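Local coordinates for protein AlkD2 (Streptococcus mutans, PDB 6M9M) that binds inosine-5'-monophosphate and belongs to the HEAT-like repeat family of DNA glycosylases, although its own function is unknown, at residues 120-124 against 156-161. Sequence-based numbering, arbitrary orientation.
Sequences LHTRR and DVSEYV
The first turn of helix 120-129 (R124 N to L120 O 2.9 Å) meets the capped start of helix 159-175, with CA atoms closest at L120-S158 (6.5 Å) and R124-V161 (4.9 Å). D156 (phi/psi -57/142°) and S158 (-98/127°) are extended. R123 (chi1 m, chi2 t, chi3 m) makes a two-pronged salt bridge, NE to D156 OD2 2.7 Å (N-H...O 146°) and NH2 to D156 OD1 2.9 Å (175°), while its NH1 donates to S117 O. D156 OD1 also accepts from S158 N (2.9 Å, 161°), an Asx turn; S158 OG, at the N-cap, accepts from V161 N (3.1 Å, 171°). R124 (chi1 t, chi2 -91°) covers one face of the Y160 ring (chi1 t): R124 NE is 3.4 Å from Y160 CZ, and R124 CG makes a CH-pi contact, 3.8 Å from the centroid, 27° off the normal. A water accepts from R124 NE (2.9 Å) and donates to Y160 O (2.7 Å); R124 NH2 salt-bridges E89. L120 CB and V161 CG2 pack at 4.0 Å. Y160's side chain lies about 6 Å from bound IMP. The contact joins N-terminal helix ends, consistent with neighbouring HEAT-like repeats; H121 and Y160 touch Q88 of helix 85-102.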
loop_
_atom_site.group_PDB
_atom_site.type_symbol
_atom_site.label_atom_id
_atom_site.label_comp_id
_atom_site.label_asym_id
_atom_site.label_seq_id
_atom_site.Cartn_x
_atom_site.Cartn_y
_atom_site.Cartn_z
ATOM N N LEU A 120 11.335 4.521 2.105
ATOM C CA LEU A 120 10.583 3.854 3.150
ATOM C C LEU A 120 9.081 3.877 2.880
ATOM O O LEU A 120 8.371 2.960 3.297
ATOM C CB LEU A 120 10.920 4.481 4.505
ATOM C CG LEU A 120 10.437 5.923 4.761
ATOM C CD1 LEU A 120 9.022 5.960 5.340
ATOM C CD2 LEU A 120 11.389 6.665 5.666
ATOM N N HIS A 121 8.581 4.901 2.180
ATOM C CA HIS A 121 7.153 4.950 1.889
ATOM C C HIS A 121 6.753 3.909 0.854
ATOM O O HIS A 121 5.624 3.413 0.886
ATOM C CB HIS A 121 6.752 6.343 1.421
ATOM C CG HIS A 121 6.927 7.400 2.464
ATOM N ND1 HIS A 121 8.039 8.206 2.515
ATOM C CD2 HIS A 121 6.153 7.751 3.520
ATOM C CE1 HIS A 121 7.936 9.023 3.548
ATOM N NE2 HIS A 121 6.803 8.767 4.175
ATOM N N THR A 122 7.654 3.580 -0.067
ATOM C CA THR A 122 7.383 2.500 -1.014
ATOM C C THR A 122 7.303 1.167 -0.284
ATOM O O THR A 122 6.385 0.374 -0.514
ATOM C CB THR A 122 8.495 2.464 -2.068
ATOM O OG1 THR A 122 8.626 3.756 -2.690
ATOM C CG2 THR A 122 8.222 1.402 -3.134
ATOM N N ARG A 123 8.251 0.913 0.619
ATOM C CA ARG A 123 8.250 -0.340 1.366
ATOM C C ARG A 123 7.001 -0.453 2.229
ATOM O O ARG A 123 6.361 -1.513 2.268
ATOM C CB ARG A 123 9.508 -0.417 2.241
ATOM C CG ARG A 123 10.809 -0.343 1.452
ATOM C CD ARG A 123 12.024 -0.792 2.231
ATOM N NE ARG A 123 12.319 -0.025 3.434
ATOM C CZ ARG A 123 12.959 1.137 3.455
ATOM N NH1 ARG A 123 13.322 1.729 2.318
ATOM N NH2 ARG A 123 13.211 1.713 4.611
ATOM N N ARG A 124 6.621 0.641 2.902
ATOM C CA ARG A 124 5.445 0.608 3.767
ATOM C C ARG A 124 4.167 0.459 2.954
ATOM O O ARG A 124 3.230 -0.207 3.394
ATOM C CB ARG A 124 5.395 1.869 4.641
ATOM C CG ARG A 124 4.387 1.827 5.794
ATOM C CD ARG A 124 3.025 2.377 5.390
ATOM N NE ARG A 124 2.166 2.526 6.560
ATOM C CZ ARG A 124 0.906 2.950 6.524
ATOM N NH1 ARG A 124 0.350 3.251 5.364
ATOM N NH2 ARG A 124 0.204 3.053 7.642
ATOM N N ASP A 156 14.075 -3.198 9.391
ATOM C CA ASP A 156 13.976 -1.980 8.601
ATOM C C ASP A 156 14.413 -0.758 9.405
ATOM O O ASP A 156 14.102 -0.622 10.592
ATOM C CB ASP A 156 12.551 -1.780 8.099
ATOM C CG ASP A 156 12.494 -0.883 6.880
ATOM O OD1 ASP A 156 12.500 0.356 7.029
ATOM O OD2 ASP A 156 12.458 -1.444 5.766
ATOM N N VAL A 157 15.099 0.164 8.733
ATOM C CA VAL A 157 15.560 1.378 9.396
ATOM C C VAL A 157 14.418 2.303 9.805
ATOM O O VAL A 157 14.593 3.133 10.693
ATOM C CB VAL A 157 16.580 2.140 8.516
ATOM C CG1 VAL A 157 17.792 1.267 8.190
ATOM C CG2 VAL A 157 15.931 2.669 7.250
ATOM N N SER A 158 13.248 2.187 9.189
ATOM C CA SER A 158 12.149 3.124 9.384
ATOM C C SER A 158 11.142 2.590 10.394
ATOM O O SER A 158 10.613 1.493 10.229
ATOM C CB SER A 158 11.436 3.344 8.047
ATOM O OG SER A 158 10.151 3.898 8.230
ATOM N N GLU A 159 10.839 3.392 11.417
ATOM C CA GLU A 159 9.825 2.992 12.391
ATOM C C GLU A 159 8.450 2.847 11.743
ATOM O O GLU A 159 7.667 1.961 12.106
ATOM C CB GLU A 159 9.761 3.970 13.564
ATOM C CG GLU A 159 8.821 3.479 14.658
ATOM C CD GLU A 159 8.899 4.304 15.917
ATOM O OE1 GLU A 159 9.185 5.514 15.822
ATOM O OE2 GLU A 159 8.683 3.736 17.006
ATOM N N TYR A 160 8.136 3.720 10.789
ATOM C CA TYR A 160 6.880 3.649 10.053
ATOM C C TYR A 160 6.742 2.303 9.368
ATOM O O TYR A 160 5.691 1.662 9.436
ATOM C CB TYR A 160 6.894 4.802 9.044
ATOM C CG TYR A 160 5.668 5.029 8.165
ATOM C CD1 TYR A 160 4.445 5.384 8.714
ATOM C CD2 TYR A 160 5.778 5.020 6.779
ATOM C CE1 TYR A 160 3.341 5.665 7.900
ATOM C CE2 TYR A 160 4.704 5.303 5.971
ATOM C CZ TYR A 160 3.486 5.623 6.527
ATOM O OH TYR A 160 2.430 5.924 5.676
ATOM N N VAL A 161 7.801 1.858 8.699
ATOM C CA VAL A 161 7.801 0.532 8.097
ATOM C C VAL A 161 7.642 -0.542 9.169
ATOM O O VAL A 161 6.833 -1.465 9.029
ATOM C CB VAL A 161 9.069 0.314 7.253
ATOM C CG1 VAL A 161 9.109 -1.125 6.731
ATOM C CG2 VAL A 161 9.113 1.287 6.072
HETATM O O HOH W 1 3.003 2.155 9.346
#